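Local coordinates for hydrolase, isochorismatase family (PDB 4H17), which probably hydrolyses isochorismate or a related small substrate, as a member of the isochorismatase family of hydrolases with a Rossmann-like fold, at residues I67-H71 and A85-I89; E102-P106 and H134-S138; C129-H134 and A157-L163; V141-K145 and V182-A188. All coordinates share one frame. Where two conformers were deposited one is given. Numbering follows the deposited sequence.

Contact 1. Residues I67-H71 and A85-I89. With SO4 (sulfate ion), chain E; SO4 (sulfate ion), chain C.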
loop_
_atom_site.group_PDB
_atom_site.type_symbol
_atom_site.label_atom_id
_atom_site.label_comp_id
_atom_site.label_asym_id
_atom_site.label_seq_id
_atom_site.Cartn_x
_atom_site.Cartn_y
_atom_site.Cartn_z
ATOM N N ILE A 67 20.798 4.472 3.156
ATOM C CA ILE A 67 20.278 3.237 3.803
ATOM C C ILE A 67 19.918 2.213 2.741
ATOM O O ILE A 67 19.140 2.492 1.815
ATOM C CB ILE A 67 19.035 3.522 4.615
ATOM C CG1 ILE A 67 19.358 4.499 5.739
ATOM C CG2 ILE A 67 18.439 2.203 5.079
ATOM C CD1 ILE A 67 18.149 5.069 6.469
ATOM N N HIS A 68 20.561 1.059 2.800
ATOM C CA HIS A 68 20.266 -0.062 1.927
ATOM C C HIS A 68 19.439 -1.100 2.700
ATOM O O HIS A 68 19.833 -1.550 3.793
ATOM C CB HIS A 68 21.554 -0.747 1.468
ATOM C CG HIS A 68 22.578 0.169 0.880
ATOM N ND1 HIS A 68 22.758 0.285 -0.482
ATOM C CD2 HIS A 68 23.492 0.981 1.450
ATOM C CE1 HIS A 68 23.728 1.153 -0.720
ATOM N NE2 HIS A 68 24.203 1.576 0.435
ATOM N N VAL A 69 18.328 -1.493 2.114
ATOM C CA VAL A 69 17.461 -2.522 2.660
ATOM C C VAL A 69 17.547 -3.783 1.793
ATOM O O VAL A 69 17.495 -3.661 0.575
ATOM C CB VAL A 69 16.009 -1.990 2.713
ATOM C CG1 VAL A 69 15.071 -3.059 3.189
ATOM C CG2 VAL A 69 15.896 -0.732 3.581
ATOM N N ARG A 70 17.608 -4.971 2.401
ATOM C CA ARG A 70 17.493 -6.224 1.694
ATOM C C ARG A 70 16.578 -7.176 2.429
ATOM O O ARG A 70 16.393 -7.073 3.651
ATOM C CB ARG A 70 18.857 -6.939 1.595
ATOM C CG ARG A 70 19.823 -6.337 0.606
ATOM C CD ARG A 70 20.997 -7.273 0.370
ATOM N NE ARG A 70 21.890 -7.384 1.543
ATOM C CZ ARG A 70 23.100 -7.980 1.509
ATOM N NH1 ARG A 70 23.538 -8.593 0.430
ATOM N NH2 ARG A 70 23.861 -7.983 2.601
ATOM N N HIS A 71 16.063 -8.144 1.684
ATOM C CA HIS A 71 15.349 -9.269 2.257
ATOM C C HIS A 71 16.259 -10.109 3.130
ATOM O O HIS A 71 17.432 -10.361 2.777
ATOM C CB HIS A 71 14.804 -10.171 1.184
ATOM C CG HIS A 71 13.618 -9.640 0.464
ATOM N ND1 HIS A 71 12.464 -10.364 0.288
ATOM C CD2 HIS A 71 13.426 -8.463 -0.155
ATOM C CE1 HIS A 71 11.588 -9.634 -0.370
ATOM N NE2 HIS A 71 12.167 -8.494 -0.695
ATOM N N ALA A 85 20.988 -14.982 -5.415
ATOM C CA ALA A 85 19.774 -14.139 -5.380
ATOM C C ALA A 85 19.771 -13.114 -4.240
ATOM O O ALA A 85 19.158 -12.053 -4.370
ATOM C CB ALA A 85 18.537 -15.037 -5.265
ATOM N N GLY A 86 20.419 -13.430 -3.117
ATOM C CA GLY A 86 20.495 -12.495 -2.018
ATOM C C GLY A 86 21.533 -11.387 -2.173
ATOM O O GLY A 86 21.547 -10.448 -1.380
ATOM N N GLN A 87 22.420 -11.501 -3.166
ATOM C CA GLN A 87 23.509 -10.533 -3.329
ATOM C C GLN A 87 22.973 -9.199 -3.835
ATOM O O GLN A 87 21.957 -9.164 -4.546
ATOM C CB GLN A 87 24.594 -11.068 -4.296
ATOM C CG GLN A 87 25.336 -12.281 -3.723
ATOM C CD GLN A 87 26.098 -13.039 -4.787
ATOM O OE1 GLN A 87 26.182 -12.610 -5.922
ATOM N NE2 GLN A 87 26.630 -14.189 -4.424
ATOM N N PHE A 88 23.693 -8.117 -3.541
ATOM C CA PHE A 88 23.432 -6.866 -4.212
ATOM C C PHE A 88 23.604 -6.944 -5.713
ATOM O O PHE A 88 24.556 -7.590 -6.240
ATOM C CB PHE A 88 24.319 -5.746 -3.651
ATOM C CG PHE A 88 23.966 -5.344 -2.269
ATOM C CD1 PHE A 88 22.837 -4.553 -2.064
ATOM C CD2 PHE A 88 24.745 -5.733 -1.186
ATOM C CE1 PHE A 88 22.486 -4.172 -0.789
ATOM C CE2 PHE A 88 24.404 -5.338 0.099
ATOM C CZ PHE A 88 23.277 -4.564 0.273
ATOM N N ILE A 89 22.739 -6.236 -6.428
ATOM C CA ILE A 89 22.907 -6.024 -7.858
ATOM C C ILE A 89 24.241 -5.310 -8.159
ATOM O O ILE A 89 24.607 -4.356 -7.525
ATOM C CB ILE A 89 21.756 -5.150 -8.403
ATOM C CG1 ILE A 89 20.457 -5.935 -8.331
ATOM C CG2 ILE A 89 22.027 -4.623 -9.824
ATOM C CD1 ILE A 89 19.225 -5.090 -8.577
HETATM S S SO4 E . 11.943 -12.931 2.542
HETATM O O1 SO4 E . 10.569 -12.358 2.293
HETATM O O2 SO4 E . 11.720 -14.366 2.912
HETATM O O3 SO4 E . 12.725 -12.153 3.442
HETATM O O4 SO4 E . 12.549 -12.993 1.187
HETATM S S SO4 C . 9.071 -7.280 -2.616
HETATM O O1 SO4 C . 9.970 -7.148 -1.450
HETATM O O2 SO4 C . 8.599 -5.992 -3.059
HETATM O O3 SO4 C . 7.890 -8.059 -2.174
HETATM O O4 SO4 C . 9.672 -8.068 -3.707
#
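Arg70 lays its aliphatic arm across the ring of Phe88: CD of Arg70 stands 3.8 Å from the Phe88 ring centroid, 21° off the normal, a CH-pi contact over the face. Farther out, the guanidinium turns one of its own faces to the ring, with Arg70 CZ 3.3 Å from Phe88 CE2. The same group reaches the loop backbone through a weak hydrogen bond from Arg70 NH1 to Gly86 O (3.3 Å, 132°); Gly86 O also accepts a hydrogen bond from Gln32 NE2. Two residues earlier, on the same side of the strand, His68 flanks the aromatic ring, its CB 4.2 Å from Phe88 CE1; the two rings meet obliquely, and His68 NE2 is bonded to Glu98. Val69, between them, points away, against strand 99-103. At the C-terminal end of the strand, His71 takes no part in the contact with 85-89 and instead binds two sulfates, ND1 to O4 of the chain E ion at 2.8 Å and NE2 to O1 of the chain C ion at 2.7 Å. The loop between strands 66-71 and 99-103 thus packs on the strand it follows, beside a histidine that binds two sulfates at the C-terminal ends of the parallel strands, where Rossmann-like folds place their active sites.

Contact 2. Residues E102-P106 and H134-S138. With SO4 (sulfate ion), chain C; SO4 (sulfate ion), chain E.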
loop_
_atom_site.group_PDB
_atom_site.type_symbol
_atom_site.label_atom_id
_atom_site.label_comp_id
_atom_site.label_asym_id
_atom_site.label_seq_id
_atom_site.Cartn_x
_atom_site.Cartn_y
_atom_site.Cartn_z
ATOM N N GLU A 102 18.480 -5.756 7.047
ATOM C CA GLU A 102 17.776 -6.941 6.559
ATOM C C GLU A 102 16.406 -6.990 7.165
ATOM O O GLU A 102 16.236 -6.782 8.382
ATOM C CB GLU A 102 18.464 -8.240 6.978
ATOM C CG GLU A 102 19.959 -8.263 6.928
ATOM C CD GLU A 102 20.487 -9.693 6.970
ATOM O OE1 GLU A 102 20.414 -10.395 5.943
ATOM O OE2 GLU A 102 20.939 -10.113 8.051
ATOM N N LYS A 103 15.420 -7.244 6.321
ATOM C CA LYS A 103 14.023 -7.207 6.754
ATOM C C LYS A 103 13.233 -8.477 6.371
ATOM O O LYS A 103 13.525 -9.135 5.330
ATOM C CB LYS A 103 13.354 -5.975 6.150
ATOM C CG LYS A 103 13.130 -6.097 4.653
ATOM C CD LYS A 103 12.349 -4.919 4.094
ATOM C CE LYS A 103 11.955 -5.173 2.661
ATOM N NZ LYS A 103 10.968 -6.245 2.443
ATOM N N ARG A 104 12.198 -8.781 7.158
ATOM C CA ARG A 104 11.300 -9.909 6.861
ATOM C C ARG A 104 10.025 -9.519 6.109
ATOM O O ARG A 104 9.525 -10.297 5.280
ATOM C CB ARG A 104 10.908 -10.682 8.124
ATOM C CG ARG A 104 10.097 -11.936 7.774
ATOM C CD ARG A 104 10.815 -12.900 6.817
ATOM N NE ARG A 104 11.925 -13.473 7.538
ATOM C CZ ARG A 104 12.901 -14.237 7.048
ATOM N NH1 ARG A 104 12.992 -14.528 5.762
ATOM N NH2 ARG A 104 13.821 -14.685 7.884
HETATM N N MSE A 105 9.516 -8.316 6.381
HETATM C CA MSE A 105 8.225 -7.926 5.862
HETATM C C MSE A 105 8.367 -6.953 4.745
HETATM O O MSE A 105 9.389 -6.235 4.658
HETATM C CB MSE A 105 7.369 -7.247 6.947
HETATM C CG MSE A 105 7.318 -8.006 8.243
HETATM SE SE MSE A 105 6.688 -9.827 8.045
HETATM C CE MSE A 105 4.998 -9.395 7.275
ATOM N N PRO A 106 7.320 -6.792 3.908
ATOM C CA PRO A 106 7.324 -5.680 2.926
ATOM C C PRO A 106 7.546 -4.308 3.576
ATOM O O PRO A 106 8.259 -3.497 3.033
ATOM C CB PRO A 106 5.950 -5.791 2.247
ATOM C CG PRO A 106 5.614 -7.248 2.343
ATOM C CD PRO A 106 6.164 -7.693 3.688
ATOM N N HIS A 134 5.188 -2.111 -6.076
ATOM C CA HIS A 134 3.823 -2.324 -5.531
ATOM C C HIS A 134 3.825 -2.992 -4.149
ATOM O O HIS A 134 2.788 -3.072 -3.497
ATOM C CB HIS A 134 2.935 -3.131 -6.478
ATOM C CG HIS A 134 3.382 -4.536 -6.651
ATOM N ND1 HIS A 134 4.485 -4.873 -7.396
ATOM C CD2 HIS A 134 2.926 -5.692 -6.118
ATOM C CE1 HIS A 134 4.695 -6.170 -7.319
ATOM N NE2 HIS A 134 3.737 -6.698 -6.586
ATOM N N SER A 135 4.967 -3.549 -3.746
ATOM C CA SER A 135 5.031 -4.424 -2.572
ATOM C C SER A 135 5.899 -3.800 -1.467
ATOM O O SER A 135 5.405 -2.978 -0.719
ATOM C CB SER A 135 5.445 -5.849 -2.974
ATOM O OG SER A 135 5.565 -6.678 -1.843
ATOM N N SER A 136 7.218 -4.051 -1.434
ATOM C CA SER A 136 8.040 -3.456 -0.354
ATOM C C SER A 136 8.141 -1.911 -0.413
ATOM O O SER A 136 8.161 -1.254 0.619
ATOM C CB SER A 136 9.476 -4.033 -0.265
ATOM O OG SER A 136 9.479 -5.340 0.288
ATOM N N VAL A 137 8.144 -1.343 -1.611
ATOM C CA VAL A 137 8.317 0.104 -1.751
ATOM C C VAL A 137 7.031 0.806 -1.278
ATOM O O VAL A 137 7.067 1.608 -0.349
ATOM C CB VAL A 137 8.669 0.497 -3.194
ATOM C CG1 VAL A 137 8.716 1.991 -3.338
ATOM C CG2 VAL A 137 10.026 -0.068 -3.618
ATOM N N SER A 138 5.914 0.421 -1.905
ATOM C CA SER A 138 4.604 0.958 -1.533
ATOM C C SER A 138 4.350 0.809 -0.041
ATOM O O SER A 138 3.947 1.793 0.647
ATOM C CB SER A 138 3.493 0.266 -2.334
ATOM O OG SER A 138 2.253 0.844 -1.956
HETATM S S SO4 C . 9.071 -7.280 -2.616
HETATM O O1 SO4 C . 9.970 -7.148 -1.450
HETATM O O2 SO4 C . 8.599 -5.992 -3.059
HETATM O O3 SO4 C . 7.890 -8.059 -2.174
HETATM O O4 SO4 C . 9.672 -8.068 -3.707
HETATM S S SO4 E . 11.943 -12.931 2.542
HETATM O O1 SO4 E . 10.569 -12.358 2.293
HETATM O O2 SO4 E . 11.720 -14.366 2.912
HETATM O O3 SO4 E . 12.725 -12.153 3.442
HETATM O O4 SO4 E . 12.549 -12.993 1.187
#
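A lysine amine, a serine hydroxyl and a sulfate are joined in a chain of hydrogen bonds: Lys103 NZ donates to Ser136 OG at 2.8 Å, and Ser136 OG donates to O1 of the chain C sulfate at 2.6 Å. In the Rossmann-like fold of the isochorismatase family, a strand-end lysine and an aspartate lie near the position that carries the cysteine nucleophile in many relatives; Ser136 probably occupies it here, and Lys103 and Asp30 are consistent with that site, Asp30 making a weak bond to Ser136 and a long, weak ion pair with Lys103. The sulfate sits at the wider pi-type turn (134-137) of helix 133-146, where Ser136 N gives its O2 a hydrogen bond of 2.9 Å and Ser135 OG gives O3 one of 2.7 Å. Lys103 NZ also donates to Met105 O (2.7 Å), in the loop leaving its own strand. That loop nears the helix at Pro106, whose O accepts a CA-H...O contact from Ser136 CA at 3.4 Å.

Contact 3. Residues C129-H134 and A157-L163. With SO4 (sulfate ion), chain C; EDO (1,2-ethanediol), chain H.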
loop_
_atom_site.group_PDB
_atom_site.type_symbol
_atom_site.label_atom_id
_atom_site.label_comp_id
_atom_site.label_asym_id
_atom_site.label_seq_id
_atom_site.Cartn_x
_atom_site.Cartn_y
_atom_site.Cartn_z
ATOM N N CYS A 129 13.815 4.557 -3.380
ATOM C CA CYS A 129 13.838 3.867 -4.643
ATOM C C CYS A 129 13.921 2.367 -4.353
ATOM O O CYS A 129 14.087 1.987 -3.193
ATOM C CB CYS A 129 15.021 4.353 -5.483
ATOM S SG CYS A 129 16.643 4.048 -4.748
ATOM N N GLY A 130 13.816 1.574 -5.412
ATOM C CA GLY A 130 13.991 0.114 -5.340
ATOM C C GLY A 130 12.766 -0.693 -5.711
ATOM O O GLY A 130 11.924 -0.264 -6.515
ATOM N N PHE A 131 12.653 -1.866 -5.112
ATOM C CA PHE A 131 11.903 -2.970 -5.636
ATOM C C PHE A 131 11.201 -3.760 -4.566
ATOM O O PHE A 131 11.717 -3.876 -3.432
ATOM C CB PHE A 131 12.863 -3.932 -6.380
ATOM C CG PHE A 131 13.808 -3.200 -7.255
ATOM C CD1 PHE A 131 13.364 -2.623 -8.439
ATOM C CD2 PHE A 131 15.124 -3.110 -6.920
ATOM C CE1 PHE A 131 14.218 -1.857 -9.206
ATOM C CE2 PHE A 131 16.021 -2.382 -7.712
ATOM C CZ PHE A 131 15.569 -1.773 -8.885
HETATM N N MSE A 132 10.026 -4.357 -4.873
HETATM C CA MSE A 132 9.154 -4.051 -6.057
HETATM C C MSE A 132 8.278 -2.871 -5.724
HETATM O O MSE A 132 7.928 -2.647 -4.550
HETATM C CB MSE A 132 8.262 -5.258 -6.357
HETATM C CG MSE A 132 9.081 -6.490 -6.684
HETATM SE SE MSE A 132 8.047 -8.052 -7.224
HETATM C CE MSE A 132 6.926 -8.273 -5.606
ATOM N N SER A 133 7.936 -2.088 -6.726
ATOM C CA SER A 133 7.240 -0.831 -6.483
ATOM C C SER A 133 5.931 -1.065 -5.734
ATOM O O SER A 133 5.591 -0.266 -4.853
ATOM C CB SER A 133 6.991 -0.055 -7.783
ATOM O OG SER A 133 6.284 -0.789 -8.712
ATOM N N HIS A 134 5.188 -2.111 -6.076
ATOM C CA HIS A 134 3.823 -2.324 -5.531
ATOM C C HIS A 134 3.825 -2.992 -4.149
ATOM O O HIS A 134 2.788 -3.072 -3.497
ATOM C CB HIS A 134 2.935 -3.131 -6.478
ATOM C CG HIS A 134 3.382 -4.536 -6.651
ATOM N ND1 HIS A 134 4.485 -4.873 -7.396
ATOM C CD2 HIS A 134 2.926 -5.692 -6.118
ATOM C CE1 HIS A 134 4.695 -6.170 -7.319
ATOM N NE2 HIS A 134 3.737 -6.698 -6.586
ATOM N N ALA A 157 13.562 4.890 -10.828
ATOM C CA ALA A 157 14.580 4.151 -10.062
ATOM C C ALA A 157 13.881 3.058 -9.245
ATOM O O ALA A 157 14.350 2.651 -8.162
ATOM C CB ALA A 157 15.341 5.078 -9.168
ATOM N N SER A 158 12.757 2.607 -9.762
ATOM C CA SER A 158 11.930 1.580 -9.113
ATOM C C SER A 158 11.292 0.769 -10.230
ATOM O O SER A 158 11.162 1.246 -11.382
ATOM C CB SER A 158 10.918 2.242 -8.180
ATOM O OG SER A 158 10.024 1.274 -7.573
ATOM N N ALA A 159 10.885 -0.459 -9.933
ATOM C CA ALA A 159 10.311 -1.321 -10.919
ATOM C C ALA A 159 9.447 -2.373 -10.311
ATOM O O ALA A 159 9.497 -2.640 -9.103
ATOM C CB ALA A 159 11.404 -1.976 -11.763
ATOM N N THR A 160 8.695 -3.021 -11.171
ATOM C CA THR A 160 7.888 -4.149 -10.794
ATOM C C THR A 160 7.840 -5.175 -11.946
ATOM O O THR A 160 8.698 -5.166 -12.868
ATOM C CB THR A 160 6.512 -3.675 -10.315
ATOM O OG1 THR A 160 5.762 -4.791 -9.820
ATOM C CG2 THR A 160 5.762 -3.002 -11.411
ATOM N N ARG A 161 6.927 -6.125 -11.810
ATOM C CA ARG A 161 6.745 -7.168 -12.828
ATOM C C ARG A 161 5.280 -7.293 -13.278
ATOM O O ARG A 161 4.365 -6.698 -12.692
ATOM C CB ARG A 161 7.290 -8.472 -12.308
ATOM C CG ARG A 161 6.406 -9.147 -11.246
ATOM C CD ARG A 161 7.056 -10.382 -10.627
ATOM N NE ARG A 161 6.070 -11.339 -10.084
ATOM C CZ ARG A 161 5.355 -11.168 -8.972
ATOM N NH1 ARG A 161 5.506 -10.081 -8.212
ATOM N NH2 ARG A 161 4.488 -12.113 -8.634
ATOM N N ASP A 162 5.068 -8.028 -14.375
ATOM C CA ASP A 162 3.739 -8.393 -14.798
ATOM C C ASP A 162 3.025 -9.108 -13.673
ATOM O O ASP A 162 3.571 -10.054 -13.086
ATOM C CB ASP A 162 3.760 -9.341 -16.006
ATOM C CG ASP A 162 4.251 -8.707 -17.309
ATOM O OD1 ASP A 162 4.569 -7.529 -17.374
ATOM O OD2 ASP A 162 4.302 -9.455 -18.307
ATOM N N LEU A 163 1.782 -8.728 -13.393
ATOM C CA LEU A 163 0.978 -9.449 -12.386
ATOM C C LEU A 163 -0.279 -10.083 -12.916
ATOM O O LEU A 163 -0.878 -9.610 -13.906
ATOM C CB LEU A 163 0.572 -8.543 -11.224
ATOM C CG LEU A 163 1.696 -7.877 -10.443
ATOM C CD1 LEU A 163 1.126 -6.909 -9.421
ATOM C CD2 LEU A 163 2.604 -8.886 -9.820
HETATM S S SO4 C . 9.071 -7.280 -2.616
HETATM O O1 SO4 C . 9.970 -7.148 -1.450
HETATM O O2 SO4 C . 8.599 -5.992 -3.059
HETATM O O3 SO4 C . 7.890 -8.059 -2.174
HETATM O O4 SO4 C . 9.672 -8.068 -3.707
HETATM C C1 EDO H . 8.001 -0.653 -15.679
HETATM O O1 EDO H . 8.786 -1.409 -16.619
HETATM C C2 EDO H . 8.699 -0.755 -14.325
HETATM O O2 EDO H . 8.756 -2.098 -13.838
#
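Four hydrogen bonds run between the two segments. Gly130 N donates to Ala157 O (3.0 Å), Ser158 OG to Gly130 O (2.7 Å) and Ser133 N to Ala159 O (2.9 Å), while His134 ND1 makes a weak one to Thr160 OG1 (2.7 Å). The parallel pairing of Gly130 with Ser158 is thus carried on by the first residue of the helix. The peptide bond before Met132 is cis, and Met132 N donates to O2 of the chain C sulfate (2.8 Å). Both His134 NE2 and Arg161 reach Asp185 of the second subunit, the latter in a salt bridge. Around these bonds, Leu163 CD1 covers one face of the His134 ring, 4.0 Å from its centroid, Met132 SE lies 3.4 Å from Arg161 NH1, and Phe131 CE1 rests 3.8 Å from Ala159 CB. Cys129 CB and Ala157 CB, also 3.8 Å apart, close the far end. These neighbouring strands are the two arms of a beta-alpha-beta crossover through helix 133-146, the basic unit of a Rossmann-like sheet, with an anion site at the helix start.

Contact 4. Residues V141-K145 and V182-A188. With SO4 (sulfate ion), chain D; SO4 (sulfate ion), chain I.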
loop_
_atom_site.group_PDB
_atom_site.type_symbol
_atom_site.label_atom_id
_atom_site.label_comp_id
_atom_site.label_asym_id
_atom_site.label_seq_id
_atom_site.Cartn_x
_atom_site.Cartn_y
_atom_site.Cartn_z
ATOM N N VAL A 141 6.764 3.116 2.094
ATOM C CA VAL A 141 6.434 4.522 1.924
ATOM C C VAL A 141 5.185 4.797 2.730
ATOM O O VAL A 141 5.082 5.811 3.408
ATOM C CB VAL A 141 6.243 4.854 0.439
ATOM C CG1 VAL A 141 5.602 6.222 0.216
ATOM C CG2 VAL A 141 7.603 4.818 -0.264
ATOM N N ARG A 142 4.210 3.909 2.638
ATOM C CA ARG A 142 2.977 4.110 3.421
ATOM C C ARG A 142 3.273 4.156 4.926
ATOM O O ARG A 142 2.780 5.046 5.625
ATOM C CB ARG A 142 1.953 3.018 3.122
ATOM C CG ARG A 142 1.411 3.034 1.668
ATOM C CD ARG A 142 0.654 1.775 1.311
ATOM N NE ARG A 142 0.232 1.716 -0.099
ATOM C CZ ARG A 142 -0.965 2.100 -0.544
ATOM N NH1 ARG A 142 -1.893 2.538 0.283
ATOM N NH2 ARG A 142 -1.252 2.003 -1.849
ATOM N N ARG A 143 4.094 3.235 5.405
ATOM C CA ARG A 143 4.438 3.202 6.818
ATOM C C ARG A 143 5.176 4.473 7.272
ATOM O O ARG A 143 4.967 4.982 8.383
ATOM C CB ARG A 143 5.230 1.941 7.163
ATOM C CG ARG A 143 5.403 1.731 8.666
ATOM C CD ARG A 143 4.095 1.683 9.398
ATOM N NE ARG A 143 4.289 1.374 10.808
ATOM C CZ ARG A 143 3.450 1.753 11.766
ATOM N NH1 ARG A 143 2.358 2.423 11.439
ATOM N NH2 ARG A 143 3.697 1.441 13.052
ATOM N N ALA A 144 6.045 4.972 6.428
ATOM C CA ALA A 144 6.784 6.182 6.709
ATOM C C ALA A 144 5.836 7.351 6.923
ATOM O O ALA A 144 6.146 8.213 7.743
ATOM C CB ALA A 144 7.752 6.499 5.584
ATOM N N LYS A 145 4.740 7.423 6.160
ATOM C CA LYS A 145 3.713 8.451 6.394
ATOM C C LYS A 145 3.243 8.419 7.850
ATOM O O LYS A 145 3.089 9.464 8.470
ATOM C CB LYS A 145 2.513 8.296 5.454
ATOM C CG LYS A 145 1.447 9.403 5.558
ATOM C CD LYS A 145 0.220 9.054 4.707
ATOM C CE LYS A 145 -0.820 10.160 4.629
ATOM N NZ LYS A 145 -0.477 11.235 3.657
ATOM N N VAL A 182 -1.156 6.264 -7.411
ATOM C CA VAL A 182 -1.635 5.985 -6.037
ATOM C C VAL A 182 -0.724 6.653 -4.989
ATOM O O VAL A 182 -1.186 7.346 -4.083
ATOM C CB VAL A 182 -1.745 4.453 -5.822
ATOM C CG1 VAL A 182 -1.768 4.059 -4.349
ATOM C CG2 VAL A 182 -2.940 3.901 -6.590
HETATM N N MSE A 183 0.586 6.462 -5.142
HETATM C CA MSE A 183 1.572 7.138 -4.295
HETATM C C MSE A 183 1.438 8.647 -4.354
HETATM O O MSE A 183 1.390 9.294 -3.325
HETATM C CB MSE A 183 2.985 6.703 -4.734
HETATM C CG MSE A 183 3.227 5.208 -4.452
HETATM SE SE MSE A 183 3.524 4.874 -2.580
HETATM C CE MSE A 183 1.846 4.030 -2.172
ATOM N N ALA A 184 1.360 9.216 -5.565
ATOM C CA ALA A 184 1.271 10.659 -5.743
ATOM C C ALA A 184 -0.021 11.229 -5.146
ATOM O O ALA A 184 -0.080 12.409 -4.782
ATOM C CB ALA A 184 1.362 11.015 -7.216
ATOM N N ASP A 185 -1.057 10.427 -5.069
ATOM C CA ASP A 185 -2.335 10.911 -4.534
ATOM C C ASP A 185 -2.227 11.267 -3.047
ATOM O O ASP A 185 -2.846 12.242 -2.607
ATOM C CB ASP A 185 -3.414 9.838 -4.752
ATOM C CG ASP A 185 -4.799 10.297 -4.356
ATOM O OD1 ASP A 185 -5.114 11.463 -4.659
ATOM O OD2 ASP A 185 -5.566 9.422 -3.847
ATOM N N ASN A 186 -1.522 10.453 -2.265
ATOM C CA ASN A 186 -1.633 10.534 -0.811
ATOM C C ASN A 186 -0.441 9.979 0.020
ATOM O O ASN A 186 -0.545 9.889 1.253
ATOM C CB ASN A 186 -2.895 9.769 -0.404
ATOM C CG ASN A 186 -3.498 10.253 0.901
ATOM O OD1 ASN A 186 -3.390 11.417 1.255
ATOM N ND2 ASN A 186 -4.171 9.348 1.594
ATOM N N PHE A 187 0.644 9.561 -0.640
ATOM C CA PHE A 187 1.719 8.907 0.104
ATOM C C PHE A 187 3.120 9.434 -0.179
ATOM O O PHE A 187 3.998 9.294 0.680
ATOM C CB PHE A 187 1.635 7.420 -0.089
ATOM C CG PHE A 187 0.333 6.838 0.388
ATOM C CD1 PHE A 187 0.139 6.620 1.730
ATOM C CD2 PHE A 187 -0.696 6.591 -0.496
ATOM C CE1 PHE A 187 -1.068 6.123 2.186
ATOM C CE2 PHE A 187 -1.909 6.077 -0.048
ATOM C CZ PHE A 187 -2.075 5.853 1.305
ATOM N N ALA A 188 3.353 10.058 -1.328
ATOM C CA ALA A 188 4.700 10.567 -1.637
ATOM C C ALA A 188 4.658 11.587 -2.726
ATOM O O ALA A 188 3.711 11.619 -3.498
ATOM C CB ALA A 188 5.599 9.425 -2.096
HETATM S S SO4 D . 6.523 -1.078 12.665
HETATM O O1 SO4 D . 6.052 -2.471 12.612
HETATM O O2 SO4 D . 6.309 -0.525 11.336
HETATM O O3 SO4 D . 7.961 -1.086 12.982
HETATM O O4 SO4 D . 5.722 -0.317 13.684
HETATM S S SO4 I . 0.189 1.226 14.002
HETATM O O1 SO4 I . 1.356 0.673 14.752
HETATM O O2 SO4 I . 0.460 2.641 13.618
HETATM O O3 SO4 I . -0.960 1.339 14.963
HETATM O O4 SO4 I . -0.252 0.395 12.859
#
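Two nearly parallel helical segments, 9° apart in direction, run 11.7 Å from each other at their closest, with side chains filling the space between. The main bump is the ring of Phe187, which fits against helix 133-146 where Arg142 and Lys145 stand one turn apart. Arg142 covers a face of that ring along its length: its CG lies 4.1 Å from the Phe187 ring centroid in a CH-pi contact, and its CZ 4.5 Å from the same centroid, 24° off the normal, in a cation-pi interaction. Lys145 CD borders the ring at 3.8 Å from Phe187 CD1. In return Val141 CG1 fills a hollow lined by Met183 SE at 3.7 Å, Ala188 CB at 4.0 Å and Phe187 CB at 4.2 Å. Beyond the ring, Met183 CE comes within 3.5 Å of Arg142 NE, and Val182 CG1 within 3.3 Å of Arg142 NH2. Lys145 ends at the backbone, NZ donating to Asn186 O at 2.8 Å. The Arg142 guanidinium also has a salt bridge to Glu179 and hydrogen bonds to Thr139 and His134 of the second subunit. Arg142 thus joins aromatic packing inside the chain to polar bonding across the dimer interface, with its guanidinium over the pi face of Phe187 and paired with Glu179.

Contacts 1, 2 and 3 converge on the chain C sulfate, which His71, Ser135, Ser136 and Met132 all bind, so this ion probably marks the active-site pocket. Contacts 1 and 2, with centres 12 Å apart, meet through neighbouring strands, Arg70 O lying 2.8 Å from Lys103 N; both also touch the chain E sulfate. Contacts 2 and 3 (11 Å) share His134 and alternate along the chain. Contact 4 lies about 23 Å from contact 1, between centres and across the middle of the chain, but uses the same helix as contacts 2 and 3 and touches contact 2, Met183 CE being 3.2 Å from Ser138 OG. Asn186 ND2 of the second subunit bonds Ser135 OG, linking interface and pocket.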